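Tetratricopeptide repeat protein (Parabacteroides merdae ATCC 43184, PDB 4R7S) is of unknown function but, as a tetratricopeptide repeat protein built of stacked antiparallel helices, probably serves as a scaffold for binding other proteins or peptides. Local coordinates at residues A[22-27]-A[45-50]; A[73-78]-A[99-104]; A[110-115]-A[132-137]; A[164-169]-A[181-186]. One frame throughout, in Å; residues are numbered along the deposited sequence.

Contact 1: A[22-27]-A[45-50]; sequences SAEESL and TNLGTI. With EDO (1,2-ethanediol), chain H.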
# COMPACT_ATOMS: atom_id res chain seq x y z
N SER A 22 -20.73 -13.21 8.65
CA SER A 22 -21.15 -14.60 8.67
C SER A 22 -20.00 -15.52 8.24
O SER A 22 -19.81 -16.56 8.87
CB SER A 22 -22.37 -14.80 7.79
OG SER A 22 -23.46 -14.01 8.22
N ALA A 23 -19.22 -15.14 7.21
CA ALA A 23 -18.08 -15.95 6.77
C ALA A 23 -17.10 -16.20 7.94
O ALA A 23 -16.73 -17.35 8.17
CB ALA A 23 -17.37 -15.29 5.60
N GLU A 24 -16.79 -15.13 8.73
CA GLU A 24 -15.96 -15.16 9.94
C GLU A 24 -16.47 -16.17 10.96
O GLU A 24 -15.68 -16.97 11.49
CB GLU A 24 -15.92 -13.76 10.58
CG GLU A 24 -15.26 -13.72 11.95
CD GLU A 24 -14.70 -12.38 12.35
OE1 GLU A 24 -14.86 -11.42 11.56
OE2 GLU A 24 -14.09 -12.29 13.45
N GLU A 25 -17.79 -16.14 11.25
CA GLU A 25 -18.43 -17.04 12.21
C GLU A 25 -18.38 -18.49 11.76
O GLU A 25 -18.09 -19.37 12.59
CB GLU A 25 -19.89 -16.62 12.49
CG GLU A 25 -20.13 -16.23 13.94
CD GLU A 25 -19.58 -17.18 14.99
OE1 GLU A 25 -20.03 -18.35 15.04
OE2 GLU A 25 -18.68 -16.75 15.76
N SER A 26 -18.62 -18.76 10.46
CA SER A 26 -18.55 -20.13 9.91
C SER A 26 -17.15 -20.71 10.11
O SER A 26 -17.03 -21.86 10.56
CB SER A 26 -18.93 -20.14 8.43
OG SER A 26 -20.27 -19.69 8.28
N LEU A 27 -16.10 -19.90 9.86
CA LEU A 27 -14.70 -20.30 10.05
C LEU A 27 -14.39 -20.61 11.51
O LEU A 27 -13.85 -21.68 11.81
CB LEU A 27 -13.72 -19.26 9.49
CG LEU A 27 -13.60 -19.25 7.95
CD1 LEU A 27 -12.70 -18.17 7.47
CD2 LEU A 27 -13.10 -20.56 7.42
N THR A 45 -5.83 -18.47 7.94
CA THR A 45 -5.34 -17.53 6.92
C THR A 45 -6.53 -16.77 6.34
O THR A 45 -6.50 -15.53 6.36
CB THR A 45 -4.47 -18.22 5.84
OG1 THR A 45 -3.50 -19.05 6.47
CG2 THR A 45 -3.73 -17.23 5.00
N ASN A 46 -7.58 -17.50 5.87
CA ASN A 46 -8.84 -16.97 5.33
C ASN A 46 -9.51 -16.04 6.34
O ASN A 46 -9.87 -14.92 5.98
CB ASN A 46 -9.83 -18.10 4.97
CG ASN A 46 -9.40 -19.07 3.89
OD1 ASN A 46 -8.71 -18.71 2.92
ND2 ASN A 46 -9.89 -20.31 4.02
N LEU A 47 -9.61 -16.48 7.60
CA LEU A 47 -10.18 -15.71 8.72
C LEU A 47 -9.43 -14.38 8.87
O LEU A 47 -10.07 -13.34 8.89
CB LEU A 47 -10.16 -16.53 10.03
CG LEU A 47 -10.71 -15.86 11.29
CD1 LEU A 47 -12.23 -15.66 11.22
CD2 LEU A 47 -10.40 -16.69 12.53
N GLY A 48 -8.10 -14.44 8.87
CA GLY A 48 -7.27 -13.24 8.96
C GLY A 48 -7.62 -12.23 7.89
O GLY A 48 -7.81 -11.05 8.21
N THR A 49 -7.74 -12.68 6.62
CA THR A 49 -8.08 -11.82 5.49
C THR A 49 -9.51 -11.26 5.60
O THR A 49 -9.70 -10.07 5.36
CB THR A 49 -7.85 -12.54 4.17
OG1 THR A 49 -6.65 -13.29 4.26
CG2 THR A 49 -7.69 -11.58 3.03
N ILE A 50 -10.48 -12.12 5.99
CA ILE A 50 -11.89 -11.76 6.21
C ILE A 50 -11.98 -10.68 7.33
O ILE A 50 -12.71 -9.69 7.17
CB ILE A 50 -12.72 -13.02 6.55
CG1 ILE A 50 -12.90 -13.90 5.30
CG2 ILE A 50 -14.06 -12.68 7.20
CD1 ILE A 50 -13.26 -15.30 5.59
C1 EDO H . -6.15 -13.56 0.19
O1 EDO H . -5.51 -12.30 0.00
C2 EDO H . -5.45 -14.39 1.31
O2 EDO H . -6.42 -14.97 2.18

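Contact 2: A[73-78]-A[99-104]; sequences KNITIL and NTLLIE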
# COMPACT_ATOMS: atom_id res chain seq x y z
N LYS A 73 7.31 -20.52 6.96
CA LYS A 73 7.87 -20.08 5.68
C LYS A 73 6.81 -20.08 4.54
O LYS A 73 7.17 -20.10 3.35
CB LYS A 73 9.13 -20.91 5.35
CG LYS A 73 10.40 -20.27 5.94
CD LYS A 73 10.73 -20.63 7.40
CE LYS A 73 11.79 -19.71 7.97
NZ LYS A 73 12.45 -20.31 9.17
N ASN A 74 5.52 -19.99 4.92
CA ASN A 74 4.38 -19.90 4.01
C ASN A 74 4.28 -18.48 3.42
O ASN A 74 3.92 -17.53 4.12
CB ASN A 74 3.08 -20.29 4.72
CG ASN A 74 1.90 -20.31 3.78
OD1 ASN A 74 1.39 -19.27 3.34
ND2 ASN A 74 1.48 -21.52 3.43
N ILE A 75 4.59 -18.36 2.12
CA ILE A 75 4.59 -17.15 1.30
C ILE A 75 3.30 -16.34 1.51
O ILE A 75 3.40 -15.16 1.82
CB ILE A 75 4.81 -17.52 -0.21
CG1 ILE A 75 6.30 -17.71 -0.49
CG2 ILE A 75 4.24 -16.47 -1.18
CD1 ILE A 75 6.73 -19.13 -0.58
N THR A 76 2.10 -16.99 1.39
CA THR A 76 0.81 -16.33 1.54
C THR A 76 0.66 -15.69 2.91
O THR A 76 0.42 -14.50 2.97
CB THR A 76 -0.35 -17.27 1.24
OG1 THR A 76 -0.19 -17.74 -0.10
CG2 THR A 76 -1.71 -16.59 1.36
N ILE A 77 0.85 -16.46 4.00
CA ILE A 77 0.72 -15.94 5.35
C ILE A 77 1.72 -14.78 5.59
O ILE A 77 1.32 -13.74 6.10
CB ILE A 77 0.83 -17.07 6.43
CG1 ILE A 77 -0.17 -18.22 6.11
CG2 ILE A 77 0.57 -16.52 7.85
CD1 ILE A 77 0.07 -19.57 6.93
N LEU A 78 2.99 -14.93 5.16
CA LEU A 78 4.02 -13.92 5.36
C LEU A 78 3.71 -12.66 4.59
O LEU A 78 3.83 -11.57 5.14
CB LEU A 78 5.42 -14.46 4.97
CG LEU A 78 6.01 -15.49 5.94
CD1 LEU A 78 7.19 -16.17 5.31
CD2 LEU A 78 6.39 -14.85 7.28
N ASN A 99 11.75 -10.20 5.03
CA ASN A 99 13.07 -10.79 5.14
C ASN A 99 12.98 -12.31 5.23
O ASN A 99 13.70 -13.00 4.53
CB ASN A 99 13.83 -10.23 6.31
CG ASN A 99 14.34 -8.84 6.08
OD1 ASN A 99 14.32 -8.29 4.94
ND2 ASN A 99 14.83 -8.24 7.16
N THR A 100 12.04 -12.82 6.03
CA THR A 100 11.79 -14.25 6.13
C THR A 100 11.39 -14.76 4.74
O THR A 100 11.98 -15.71 4.22
CB THR A 100 10.69 -14.55 7.20
OG1 THR A 100 11.11 -14.06 8.47
CG2 THR A 100 10.36 -16.04 7.30
N LEU A 101 10.41 -14.08 4.13
CA LEU A 101 9.91 -14.44 2.80
C LEU A 101 11.03 -14.47 1.75
O LEU A 101 11.20 -15.48 1.09
CB LEU A 101 8.80 -13.44 2.38
CG LEU A 101 7.76 -13.97 1.46
CD1 LEU A 101 6.55 -13.07 1.49
CD2 LEU A 101 8.27 -14.07 0.05
N LEU A 102 11.81 -13.36 1.63
CA LEU A 102 12.84 -13.19 0.61
C LEU A 102 14.12 -14.03 0.84
O LEU A 102 14.81 -14.33 -0.14
CB LEU A 102 13.15 -11.70 0.40
CG LEU A 102 12.00 -10.95 -0.32
CD1 LEU A 102 12.09 -9.46 -0.15
CD2 LEU A 102 11.86 -11.39 -1.79
N ILE A 103 14.42 -14.45 2.06
CA ILE A 103 15.56 -15.34 2.26
C ILE A 103 15.12 -16.72 1.69
O ILE A 103 15.92 -17.38 1.02
CB ILE A 103 16.03 -15.37 3.75
CG1 ILE A 103 16.72 -14.03 4.18
CG2 ILE A 103 16.88 -16.60 4.11
CD1 ILE A 103 17.93 -13.50 3.32
N GLU A 104 13.83 -17.07 1.83
CA GLU A 104 13.25 -18.29 1.28
C GLU A 104 13.14 -18.22 -0.24
O GLU A 104 13.63 -19.12 -0.92
CB GLU A 104 11.88 -18.60 1.90
CG GLU A 104 12.00 -19.44 3.14
CD GLU A 104 12.25 -20.92 2.94
OE1 GLU A 104 11.53 -21.56 2.13
OE2 GLU A 104 13.13 -21.47 3.64
O HOH W 1 8.24 -21.60 1.09

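Contact 3: A[110-115]-A[132-137]; sequences EALYCR and FDKILE. With EDO (1,2-ethanediol), chain I.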
# COMPACT_ATOMS: atom_id res chain seq x y z
N GLU A 110 6.25 -9.54 -5.41
CA GLU A 110 5.44 -8.69 -4.52
C GLU A 110 6.21 -8.33 -3.25
O GLU A 110 6.12 -7.19 -2.80
CB GLU A 110 4.11 -9.35 -4.16
CG GLU A 110 3.20 -8.47 -3.30
CD GLU A 110 2.50 -7.33 -4.02
OE1 GLU A 110 2.47 -7.33 -5.27
OE2 GLU A 110 1.94 -6.46 -3.32
N ALA A 111 6.96 -9.31 -2.69
CA ALA A 111 7.76 -9.11 -1.48
C ALA A 111 8.89 -8.09 -1.74
O ALA A 111 9.10 -7.18 -0.93
CB ALA A 111 8.34 -10.44 -0.99
N LEU A 112 9.60 -8.24 -2.88
CA LEU A 112 10.69 -7.35 -3.28
C LEU A 112 10.19 -5.91 -3.41
O LEU A 112 10.84 -5.00 -2.89
CB LEU A 112 11.32 -7.82 -4.60
CG LEU A 112 12.23 -9.04 -4.54
CD1 LEU A 112 12.42 -9.64 -5.91
CD2 LEU A 112 13.57 -8.70 -3.89
N TYR A 113 9.04 -5.72 -4.08
CA TYR A 113 8.45 -4.41 -4.30
C TYR A 113 8.08 -3.74 -2.99
O TYR A 113 8.42 -2.58 -2.79
CB TYR A 113 7.21 -4.49 -5.21
CG TYR A 113 6.60 -3.14 -5.52
CD1 TYR A 113 7.29 -2.19 -6.27
CD2 TYR A 113 5.32 -2.81 -5.08
CE1 TYR A 113 6.74 -0.93 -6.52
CE2 TYR A 113 4.75 -1.56 -5.34
CZ TYR A 113 5.47 -0.63 -6.06
OH TYR A 113 4.90 0.59 -6.34
N CYS A 114 7.41 -4.47 -2.10
CA CYS A 114 6.95 -3.96 -0.81
C CYS A 114 8.11 -3.67 0.12
O CYS A 114 8.08 -2.64 0.79
CB CYS A 114 5.94 -4.90 -0.18
SG CYS A 114 4.36 -4.98 -1.05
N ARG A 115 9.14 -4.54 0.14
CA ARG A 115 10.32 -4.31 0.97
C ARG A 115 11.06 -3.09 0.45
O ARG A 115 11.51 -2.27 1.25
CB ARG A 115 11.24 -5.53 1.05
CG ARG A 115 12.25 -5.45 2.21
CD ARG A 115 13.12 -6.68 2.36
NE ARG A 115 14.01 -6.95 1.22
CZ ARG A 115 14.87 -7.97 1.17
NH1 ARG A 115 14.98 -8.80 2.20
NH2 ARG A 115 15.62 -8.15 0.10
N PHE A 132 14.55 -3.17 -6.23
CA PHE A 132 13.91 -2.83 -7.51
C PHE A 132 14.73 -3.42 -8.67
O PHE A 132 14.14 -3.94 -9.62
CB PHE A 132 13.66 -1.32 -7.65
CG PHE A 132 12.83 -0.74 -6.53
CD1 PHE A 132 11.58 -1.29 -6.21
CD2 PHE A 132 13.28 0.34 -5.79
CE1 PHE A 132 10.83 -0.78 -5.15
CE2 PHE A 132 12.51 0.87 -4.74
CZ PHE A 132 11.29 0.31 -4.43
N ASP A 133 16.06 -3.46 -8.52
CA ASP A 133 16.92 -4.09 -9.53
C ASP A 133 16.64 -5.59 -9.63
O ASP A 133 16.58 -6.12 -10.74
CB ASP A 133 18.40 -3.85 -9.25
CG ASP A 133 18.88 -2.43 -9.54
OD1 ASP A 133 18.28 -1.76 -10.43
OD2 ASP A 133 19.89 -2.01 -8.91
N LYS A 134 16.42 -6.28 -8.47
CA LYS A 134 16.12 -7.71 -8.41
C LYS A 134 14.87 -8.02 -9.21
O LYS A 134 14.87 -9.02 -9.91
CB LYS A 134 15.96 -8.21 -6.95
CG LYS A 134 16.04 -9.73 -6.77
CD LYS A 134 17.46 -10.31 -6.91
CE LYS A 134 17.49 -11.82 -6.95
NZ LYS A 134 18.86 -12.34 -7.18
N ILE A 135 13.83 -7.16 -9.12
CA ILE A 135 12.59 -7.31 -9.89
C ILE A 135 12.90 -7.24 -11.39
O ILE A 135 12.56 -8.15 -12.13
CB ILE A 135 11.49 -6.29 -9.50
CG1 ILE A 135 11.17 -6.36 -8.00
CG2 ILE A 135 10.22 -6.52 -10.35
CD1 ILE A 135 10.26 -5.34 -7.44
N LEU A 136 13.60 -6.18 -11.83
CA LEU A 136 13.96 -5.99 -13.23
C LEU A 136 14.88 -7.10 -13.80
O LEU A 136 14.87 -7.34 -15.00
CB LEU A 136 14.60 -4.62 -13.43
CG LEU A 136 13.61 -3.48 -13.39
CD1 LEU A 136 14.30 -2.19 -13.05
CD2 LEU A 136 12.79 -3.41 -14.68
N GLU A 137 15.63 -7.77 -12.93
CA GLU A 137 16.52 -8.87 -13.29
C GLU A 137 15.66 -10.12 -13.58
O GLU A 137 16.05 -10.94 -14.43
CB GLU A 137 17.53 -9.09 -12.15
CG GLU A 137 18.30 -10.40 -12.09
CD GLU A 137 19.10 -10.59 -10.81
OE1 GLU A 137 19.53 -9.57 -10.21
OE2 GLU A 137 19.29 -11.76 -10.40
C1 EDO I . 2.15 -1.76 -2.66
O1 EDO I . 2.06 -1.36 -1.30
C2 EDO I . 1.41 -3.11 -2.86
O2 EDO I . 1.43 -3.49 -4.24

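Contact 4: A[164-169]-A[181-186]; sequences RIFNYL and EGRADL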
# COMPACT_ATOMS: atom_id res chain seq x y z
N ARG A 164 13.80 11.91 -15.16
CA ARG A 164 14.07 11.13 -16.35
C ARG A 164 13.19 9.86 -16.39
O ARG A 164 12.59 9.57 -17.43
CB ARG A 164 15.56 10.76 -16.41
CG ARG A 164 15.97 10.11 -17.73
CD ARG A 164 17.28 9.35 -17.63
NE ARG A 164 17.30 8.33 -16.57
CZ ARG A 164 16.76 7.12 -16.67
NH1 ARG A 164 16.10 6.76 -17.76
NH2 ARG A 164 16.86 6.26 -15.66
N ILE A 165 13.09 9.14 -15.24
CA ILE A 165 12.31 7.90 -15.11
C ILE A 165 10.82 8.19 -15.33
O ILE A 165 10.18 7.49 -16.12
CB ILE A 165 12.56 7.18 -13.77
CG1 ILE A 165 14.05 6.84 -13.62
CG2 ILE A 165 11.66 5.92 -13.65
CD1 ILE A 165 14.52 6.45 -12.21
N PHE A 166 10.27 9.21 -14.64
CA PHE A 166 8.87 9.58 -14.79
C PHE A 166 8.59 10.02 -16.20
O PHE A 166 7.53 9.71 -16.71
CB PHE A 166 8.45 10.70 -13.82
CG PHE A 166 8.11 10.24 -12.43
CD1 PHE A 166 6.96 9.48 -12.21
CD2 PHE A 166 8.89 10.59 -11.35
CE1 PHE A 166 6.63 9.05 -10.91
CE2 PHE A 166 8.56 10.17 -10.06
CZ PHE A 166 7.44 9.39 -9.85
N ASN A 167 9.52 10.74 -16.84
CA ASN A 167 9.27 11.17 -18.22
C ASN A 167 9.21 9.95 -19.15
O ASN A 167 8.33 9.88 -20.03
CB ASN A 167 10.31 12.20 -18.71
CG ASN A 167 10.20 13.55 -18.04
OD1 ASN A 167 9.14 13.95 -17.52
ND2 ASN A 167 11.30 14.29 -18.05
N TYR A 168 10.09 8.96 -18.91
CA TYR A 168 10.13 7.75 -19.71
C TYR A 168 8.83 6.96 -19.56
O TYR A 168 8.24 6.58 -20.57
CB TYR A 168 11.37 6.89 -19.37
CG TYR A 168 11.31 5.51 -20.01
CD1 TYR A 168 11.35 5.37 -21.40
CD2 TYR A 168 11.15 4.36 -19.23
CE1 TYR A 168 11.27 4.11 -21.99
CE2 TYR A 168 11.11 3.09 -19.82
CZ TYR A 168 11.16 2.97 -21.20
OH TYR A 168 11.10 1.74 -21.80
N LEU A 169 8.38 6.71 -18.31
CA LEU A 169 7.18 5.94 -18.00
C LEU A 169 5.93 6.57 -18.60
O LEU A 169 5.08 5.85 -19.12
CB LEU A 169 6.99 5.78 -16.48
CG LEU A 169 8.03 4.92 -15.74
CD1 LEU A 169 7.75 4.90 -14.20
CD2 LEU A 169 8.09 3.51 -16.29
N GLU A 181 0.69 12.04 -11.10
CA GLU A 181 0.58 12.30 -9.66
C GLU A 181 1.95 12.15 -8.98
O GLU A 181 2.30 12.94 -8.10
CB GLU A 181 -0.44 11.36 -9.00
CG GLU A 181 -1.89 11.67 -9.39
CD GLU A 181 -2.96 11.31 -8.37
OE1 GLU A 181 -2.61 10.87 -7.25
OE2 GLU A 181 -4.16 11.49 -8.69
N GLY A 182 2.72 11.16 -9.43
CA GLY A 182 4.07 10.91 -8.95
C GLY A 182 5.03 11.99 -9.44
O GLY A 182 5.79 12.55 -8.65
N ARG A 183 4.94 12.32 -10.74
CA ARG A 183 5.77 13.36 -11.33
C ARG A 183 5.45 14.72 -10.71
O ARG A 183 6.39 15.47 -10.44
CB ARG A 183 5.64 13.41 -12.87
CG ARG A 183 6.74 14.25 -13.49
CD ARG A 183 6.82 14.11 -14.98
NE ARG A 183 5.67 14.73 -15.62
CZ ARG A 183 5.44 14.69 -16.92
NH1 ARG A 183 6.29 14.09 -17.73
NH2 ARG A 183 4.36 15.28 -17.42
N ALA A 184 4.14 15.04 -10.50
CA ALA A 184 3.74 16.32 -9.88
C ALA A 184 4.38 16.44 -8.48
O ALA A 184 4.89 17.50 -8.14
CB ALA A 184 2.22 16.45 -9.78
N ASP A 185 4.38 15.35 -7.71
CA ASP A 185 4.95 15.33 -6.36
C ASP A 185 6.44 15.60 -6.42
O ASP A 185 6.97 16.30 -5.55
CB ASP A 185 4.66 14.01 -5.63
CG ASP A 185 4.96 14.08 -4.14
OD1 ASP A 185 4.31 14.88 -3.44
OD2 ASP A 185 5.90 13.37 -3.69
N LEU A 186 7.11 15.06 -7.45
CA LEU A 186 8.54 15.29 -7.67
C LEU A 186 8.78 16.77 -7.97
O LEU A 186 9.70 17.36 -7.40
CB LEU A 186 9.08 14.43 -8.82
CG LEU A 186 10.42 14.88 -9.41
CD1 LEU A 186 11.56 14.59 -8.48
CD2 LEU A 186 10.65 14.21 -10.70

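Contact 1: A[22-27]-A[45-50]
Leu27 of helix 20-33 drives its CD1 methyl into the side of helix 40-52, and the tight part of the contact gathers around that one carbon. Leu27 CD1 lies 3.5 Å from Ile50 CD1 and equally close to the backbone nitrogen Leu47 N, while Asn46 CB sits a little farther off. With CD1 anti to CA (chi2 177°), the leucine is stretched toward its partners. Beside it, Leu47 CD1 packs 3.7 Å from Glu24 CG, so the glutamate gives its aliphatic stem to the core; the carboxylate goes on to Lys28, Lys56, Gln51 and Gln54. Ala23 CB meets Ile50 CD1 more loosely, at 4.1 Å. Segments 22-27 and 45-50 run antiparallel, at 155°, with axes 9.7 Å apart.

The other side of helix 40-52 is polar and partly exposed. There Thr49 OG1 shares a 2.7 Å hydrogen bond with O2 of an ethanediol, probably left from crystallisation, and another with Tyr64 on the next helix, 57-68. A valine in place of Thr49 would probably leave the Tyr64 hydroxyl without this mate and the diol without this bond.

No hydrogen bond crosses between the two segments. The chemistry points to a helix pair joined by apolar packing, with charge kept to the glutamate's end, where cations probably offset its burial.

Contact 2: A[73-78]-A[99-104]
The backbones come nearest at Ile75 and Leu101, whose CA atoms are 6.2 Å apart, at the point where the chain leaves a loop and enters helix 75-87. That start is capped by Asn74, whose CG stands anti to the backbone N (chi1 -176°); its OD1 accepts from Ile77 N at 2.9 Å in a nearly straight bond of 170°. Leu101 carries the inner half of the contact: its CD1 touches both the carbonyl Ile75 O and Leu78 CB, 3.9 Å from the latter, and its CD2 reaches Ile75 CG1 more loosely. Leu78 CD1 in turn rests on the methyl Thr100 CG2 at 3.7 Å, the two side chains meeting at about a right angle. The threonine's hydroxyl is turned back to Asn96 in its own helix.

Toward solvent, Lys73 and Glu104 cross by their carbon stems, CG to CG at 3.3 Å. Their charged ends do not meet: NZ of Lys73 is 5.7 Å from OE2 of Glu104, an attraction through space at most. A water donates to Lys73 O at 2.9 Å and reaches Glu104 OE1 by a weak bond.

The pair joins helices 75-87 and 91-104, consecutive in the chain, in the apolar packing of a tetratricopeptide repeat array. Helix 57-68 lies against Leu78 and Ile77 on one flank, while Leu101 and Leu102 carry the packing on to Ala111 of helix 109-121.

Contact 3: A[110-115]-A[132-137]
Ile135 reaches from helix 125-138 into the angle between Leu112 and Tyr113, and its conformation explains the fit. CG1 is anti to the carbonyl carbon (chi1 -56°) and CD1 is anti to CA (chi2 173°), an extended branch in which Ile135 CG1 meets Leu112 CB at 3.7 Å and Ile135 CD1 ends 3.6 Å from Tyr113 N. The same methyl lies at the edge of the tyrosine ring, near its plane.

In Tyr113 CG is anti to the backbone N (chi1 -177°), and the ring stands with CD1 4.0 Å from Phe132 CE1, the two aromatic side chains approaching obliquely. That CE1 also nears the carbonyl Tyr113 O. Although the phenylalanine starts off pointing away from the partner helix, its ring swings back to make this touch. Leu112 closes the far end by laying CD1 on Lys134 CG at 3.7 Å. Lys134 turns at chi2 after the CB and CG that meet the leucine; NZ, farther out, pairs with Glu137 OE2 in a salt bridge of 3.3 Å whose hydrogen bond is weak.

On another edge of the tyrosine ring, C1 of an ethanediol sits 3.7 Å from Tyr113 CE2, and its O2 donates to Glu110 OE2 at 3.2 Å. Glu110 OE1 has Arg144 as a salt-bridge partner.

No hydrogen bond crosses between these antiparallel segments, so the fit rests on the shapes of aliphatic and aromatic groups, as in tetratricopeptide repeat arrays; charges are paired within their own helix or with other helices.

Contact 4: A[164-169]-A[181-186]
Asn167 OD1 accepts from Arg183 NH1 at 2.9 Å, the one hydrogen bond between these segments. It is bent, 136° at the hydrogen, and the amide and guanidinium planes stand 72° apart. The arginine has its stronger partner elsewhere: NH2 forms a salt bridge with Asp199 of helix 193-206, which probably fixes the guanidinium for Asn167.

Phe166 supplies the apolar half. One face of its ring lies on the backbone of the other helix, with Phe166 CZ 3.6 Å from Gly182 C and Phe166 CE1 3.7 Å from Arg183 N, both offset toward the rim. Glycine makes this possible, since a beta carbon at Gly182 would run into CE1. Phe166 CB packs 4.0 Å from Arg183 CD, and Leu186 CD2 approaches the ring obliquely. An alanine in place of Phe166 would probably open a gap over the Gly182 backbone and leave Leu186 CD2 without its aromatic neighbour.

Segments 164-169 and 181-186 run antiparallel, at 155°, with axes 10.0 Å apart, as in tetratricopeptide repeat arrays. Phe166 also touches Leu147 and Ala150 of helix 143-156, so its side chain links three helices, while Ala184 continues the stack to helices 193-206 and 211-223.

Overall arrangement
All four contacts join helices that follow each other in the chain or nearly so, and they come in series along an all-helical tetratricopeptide repeat array. Contact 1 touches contact 2 through Thr45 and Ile77, although their centres are 22 Å apart. Contacts 2 and 3 are closer, 14 Å between centres: Leu102 packs on Leu112 and Arg115, and Asn99 OD1 lies 2.9 Å from Arg115 NH1, probably hydrogen-bonded. Contact 4 stands apart, its nearest atoms about 8 Å from contact 3 and its centre 40 Å from that of contact 1, on the opposite side of the chain's centre. The ethanediols at contacts 1 and 3 probably come from crystallisation and identify no functional site.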